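Local coordinates for sugar kinase MJ0406 (Methanococcus jannaschii, PDB 2C4E), which phosphorylates a wide range of nucleosides, inosine, guanosine and cytidine best of all, to their monophosphates, with ATP as the preferred phosphate donor, at residues A[143-146]-A[147-151]; A[262-265]-A[266-270]. All coordinates share one frame; numbering follows the deposited sequence.

Interaction 1: residues A[143-146]-A[147-151]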
loop_
_atom_site.group_PDB
_atom_site.type_symbol
_atom_site.label_atom_id
_atom_site.label_comp_id
_atom_site.label_asym_id
_atom_site.label_seq_id
_atom_site.Cartn_x
_atom_site.Cartn_y
_atom_site.Cartn_z
ATOM N N PHE A 143 -4.842 16.309 20.035
ATOM C CA PHE A 143 -4.059 17.483 19.654
ATOM C C PHE A 143 -5.005 18.524 19.047
ATOM O O PHE A 143 -4.888 19.716 19.318
ATOM C CB PHE A 143 -2.962 17.081 18.665
ATOM C CG PHE A 143 -2.071 18.212 18.245
ATOM C CD1 PHE A 143 -0.972 18.564 19.004
ATOM C CD2 PHE A 143 -2.328 18.924 17.082
ATOM C CE1 PHE A 143 -0.129 19.606 18.617
ATOM C CE2 PHE A 143 -1.481 19.968 16.692
ATOM C CZ PHE A 143 -0.386 20.306 17.465
ATOM N N ASN A 144 -5.986 18.062 18.276
ATOM C CA ASN A 144 -6.941 18.959 17.633
ATOM C C ASN A 144 -7.769 19.714 18.670
ATOM O O ASN A 144 -7.964 20.934 18.551
ATOM C CB ASN A 144 -7.849 18.204 16.661
ATOM C CG ASN A 144 -7.134 17.817 15.367
ATOM O OD1 ASN A 144 -7.631 16.999 14.559
ATOM N ND2 ASN A 144 -5.982 18.380 15.166
ATOM N N LEU A 145 -8.194 19.022 19.722
ATOM C CA LEU A 145 -8.898 19.706 20.811
ATOM C C LEU A 145 -7.984 20.721 21.492
ATOM O O LEU A 145 -8.414 21.840 21.806
ATOM C CB LEU A 145 -9.443 18.702 21.831
ATOM C CG LEU A 145 -10.168 19.280 23.048
ATOM C CD1 LEU A 145 -11.352 20.173 22.644
ATOM C CD2 LEU A 145 -10.638 18.166 23.957
ATOM N N LYS A 146 -6.721 20.372 21.724
ATOM C CA LYS A 146 -5.795 21.348 22.295
ATOM C C LYS A 146 -5.728 22.589 21.424
ATOM O O LYS A 146 -5.716 23.696 21.935
ATOM C CB LYS A 146 -4.374 20.796 22.441
ATOM C CG LYS A 146 -4.207 19.696 23.464
ATOM C CD LYS A 146 -2.763 19.220 23.457
ATOM C CE LYS A 146 -2.462 18.294 24.613
ATOM N NZ LYS A 146 -1.179 17.555 24.410
ATOM N N CYS A 147 -5.696 22.398 20.104
ATOM C CA CYS A 147 -5.633 23.518 19.168
ATOM C C CYS A 147 -6.870 24.397 19.283
ATOM O O CYS A 147 -6.737 25.629 19.369
ATOM C CB CYS A 147 -5.479 23.038 17.727
ATOM S SG CYS A 147 -3.856 22.338 17.377
ATOM N N ALA A 148 -8.044 23.768 19.326
ATOM C CA ALA A 148 -9.313 24.494 19.419
ATOM C C ALA A 148 -9.364 25.277 20.712
ATOM O O ALA A 148 -9.727 26.434 20.709
ATOM C CB ALA A 148 -10.489 23.548 19.350
ATOM N N LYS A 149 -8.984 24.636 21.819
ATOM C CA LYS A 149 -9.083 25.283 23.129
ATOM C C LYS A 149 -8.067 26.412 23.284
ATOM O O LYS A 149 -8.366 27.421 23.914
ATOM C CB LYS A 149 -8.984 24.241 24.261
ATOM C CG LYS A 149 -10.234 23.375 24.343
ATOM C CD LYS A 149 -10.183 22.269 25.388
ATOM C CE LYS A 149 -10.452 22.779 26.786
ATOM N NZ LYS A 149 -10.767 21.655 27.712
ATOM N N LYS A 150 -6.889 26.289 22.677
ATOM C CA LYS A 150 -5.905 27.370 22.701
ATOM C C LYS A 150 -6.274 28.558 21.810
ATOM O O LYS A 150 -6.066 29.728 22.187
ATOM C CB LYS A 150 -4.531 26.841 22.285
ATOM C CG LYS A 150 -3.365 27.773 22.644
ATOM C CD LYS A 150 -2.040 27.125 22.287
ATOM C CE LYS A 150 -0.872 28.032 22.603
ATOM N NZ LYS A 150 -0.694 28.258 24.056
ATOM N N ALA A 151 -6.827 28.264 20.642
ATOM C CA ALA A 151 -7.137 29.286 19.646
ATOM C C ALA A 151 -8.446 29.999 19.941
ATOM O O ALA A 151 -8.583 31.197 19.712
ATOM C CB ALA A 151 -7.183 28.670 18.267
#

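Interaction 2: residues A[262-265]-A[266-270]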
loop_
_atom_site.group_PDB
_atom_site.type_symbol
_atom_site.label_atom_id
_atom_site.label_comp_id
_atom_site.label_asym_id
_atom_site.label_seq_id
_atom_site.Cartn_x
_atom_site.Cartn_y
_atom_site.Cartn_z
ATOM N N ASP A 262 -19.685 37.978 2.689
ATOM C CA ASP A 262 -20.743 37.467 3.568
ATOM C C ASP A 262 -20.822 35.938 3.446
ATOM O O ASP A 262 -20.228 35.333 2.546
ATOM C CB ASP A 262 -22.084 38.206 3.366
ATOM C CG ASP A 262 -22.824 37.816 2.098
ATOM O OD1 ASP A 262 -22.258 37.202 1.176
ATOM O OD2 ASP A 262 -24.030 38.117 1.932
ATOM N N LEU A 263 -21.489 35.303 4.402
ATOM C CA LEU A 263 -21.429 33.848 4.469
ATOM C C LEU A 263 -22.052 33.190 3.254
ATOM O O LEU A 263 -21.579 32.150 2.812
ATOM C CB LEU A 263 -22.070 33.329 5.758
ATOM C CG LEU A 263 -21.290 33.727 7.019
ATOM C CD1 LEU A 263 -22.007 33.258 8.268
ATOM C CD2 LEU A 263 -19.864 33.217 7.061
ATOM N N GLU A 264 -23.095 33.790 2.678
ATOM C CA GLU A 264 -23.673 33.215 1.477
ATOM C C GLU A 264 -22.631 33.155 0.368
ATOM O O GLU A 264 -22.473 32.130 -0.279
ATOM C CB GLU A 264 -24.890 33.991 0.984
ATOM C CG GLU A 264 -25.481 33.409 -0.286
ATOM C CD GLU A 264 -26.858 33.955 -0.617
ATOM O OE1 GLU A 264 -27.267 34.967 -0.017
ATOM O OE2 GLU A 264 -27.535 33.357 -1.475
ATOM N N LYS A 265 -21.928 34.254 0.138
ATOM C CA LYS A 265 -20.881 34.247 -0.892
ATOM C C LYS A 265 -19.768 33.270 -0.542
ATOM O O LYS A 265 -19.212 32.624 -1.430
ATOM C CB LYS A 265 -20.324 35.648 -1.149
ATOM C CG LYS A 265 -19.297 35.691 -2.285
ATOM C CD LYS A 265 -19.291 37.047 -3.013
ATOM C CE LYS A 265 -18.084 37.197 -3.922
ATOM N NZ LYS A 265 -18.174 38.453 -4.696
ATOM N N CYS A 266 -19.454 33.133 0.745
ATOM C CA CYS A 266 -18.476 32.135 1.157
ATOM C C CYS A 266 -18.921 30.753 0.721
ATOM O O CYS A 266 -18.122 29.976 0.196
ATOM C CB CYS A 266 -18.248 32.167 2.658
ATOM S SG CYS A 266 -17.415 33.664 3.227
ATOM N N GLY A 267 -20.201 30.446 0.914
ATOM C CA GLY A 267 -20.750 29.170 0.506
ATOM C C GLY A 267 -20.657 28.954 -0.992
ATOM O O GLY A 267 -20.297 27.869 -1.438
ATOM N N LEU A 268 -20.979 29.997 -1.756
ATOM C CA LEU A 268 -20.960 29.929 -3.218
ATOM C C LEU A 268 -19.547 29.742 -3.748
ATOM O O LEU A 268 -19.329 28.963 -4.661
ATOM C CB LEU A 268 -21.587 31.189 -3.824
ATOM C CG LEU A 268 -23.093 31.378 -3.607
ATOM C CD1 LEU A 268 -23.490 32.835 -3.919
ATOM C CD2 LEU A 268 -23.900 30.416 -4.452
ATOM N N ILE A 269 -18.581 30.424 -3.141
ATOM C CA ILE A 269 -17.189 30.227 -3.506
ATOM C C ILE A 269 -16.741 28.813 -3.158
ATOM O O ILE A 269 -16.032 28.194 -3.943
ATOM C CB ILE A 269 -16.291 31.291 -2.830
ATOM C CG1 ILE A 269 -16.589 32.679 -3.409
ATOM C CG2 ILE A 269 -14.823 30.910 -2.938
ATOM C CD1 ILE A 269 -16.039 32.939 -4.810
ATOM N N GLY A 270 -17.130 28.303 -1.988
ATOM C CA GLY A 270 -16.814 26.930 -1.634
ATOM C C GLY A 270 -17.331 25.950 -2.685
ATOM O O GLY A 270 -16.600 25.072 -3.167
#

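Interaction 1: residues A[143-146]-A[147-151]
Phe143 and Cys147 meet one turn apart on helix 141-151, the crossover helix of the beta-alpha-beta unit that links strands 131-136 and 156-159 in the central sheet of this ribokinase fold. Their contact is a sulfur-aromatic one: Cys147 SG lies 4.1 Å from the centroid of the Phe143 ring, 38° off the ring normal, an oblique approach in which ring atom CE2 of Phe143 comes to 3.4 Å from Cys147 SG. The ring reaches forward to the sulfur because CG of Phe143 is anti to its backbone N (chi1 -178°), which carries the side chain along the helix toward the next turn. A small, polarisable thiol suits this buried side, where both residues also touch Val11 of strand 7-11; the Phe143 ring also meets that of Tyr121, their planes at about 45°.

Toward the surface, Leu145, which also rests on helix 170-178, pairs with Lys149. The two side chains cross at a slant, and beyond CD a bend at chi3 sends Lys149 NZ to a salt bridge with Glu175. Ala148 touches Ile136 of strand 131-136 and Ile176 of helix 170-178, its single methyl taking little room there. Beneath the side chains run four i to i+4 hydrogen bonds, among them Lys149 N to Leu145 O at 2.9 Å. The closest side-chain approach between leucine and lysine is CD1 of Leu145 to CD of Lys149, 3.6 Å.

Interaction 2: residues A[262-265]-A[266-270]
Leu268 packs against the carbonyl oxygen of Glu264 one turn back, in the first turns of helix 263-277. Its CB is 3.7 Å from Lys265 O and a little farther from Glu264 O. CG comes closer, 3.5 Å from Glu264 O, because it stands beside its own backbone N and anti to the carbonyl carbon (chi1 -68°). At the tip, CD1 is 3.8 Å from Glu264 O and, more loosely, 4.2 Å from the methylene CG of Glu264, the two side chains running side by side in the same direction. Leucine suits a place that is half open, and the aliphatic stem of the glutamate gives it an apolar neighbour while the carboxylate stays at the surface.

The helix begins with Asp262 as N-cap. Its OD1 accepts from Lys265 N at 3.1 Å, the donor standing 41° out of the carboxylate plane, and so occupies an N-H that has no earlier turn to bond to. The negative charge would also suit the positive end of the helix dipole. Asp262 O then receives Cys266 N at 2.9 Å, the first of a ladder that continues through Ile269 N to Lys265 O.

Three faces of the helix have different neighbours: Leu268 and Glu264 pack on Ile231 of strand 228-231, Cys266 on Phe253, Ala256 and Tyr257 of helix 245-258, and Ile269 on Trp290 and Val293 of helix 290-299.

In the fold
Both interactions are one-turn contacts within single helices, each partly buried, but their centres lie 26 Å apart and they do not touch. Interaction 1 belongs to a crossover helix between neighbouring parallel strands of the central sheet, and its buried side is marked by sulfur and aromatic ring; Lys146 and Lys149 send their NZ atoms to Asn125 and Glu175. Interaction 2 sits at a helix start near the antiparallel edge strand 228-231, where the distinctive feature is an N-cap carboxylate rather than a sulfur-aromatic contact. Each has a cysteine on its buried side, facing strands in interaction 1 and helix 245-258 in interaction 2, with aliphatic contacts nearer the surface.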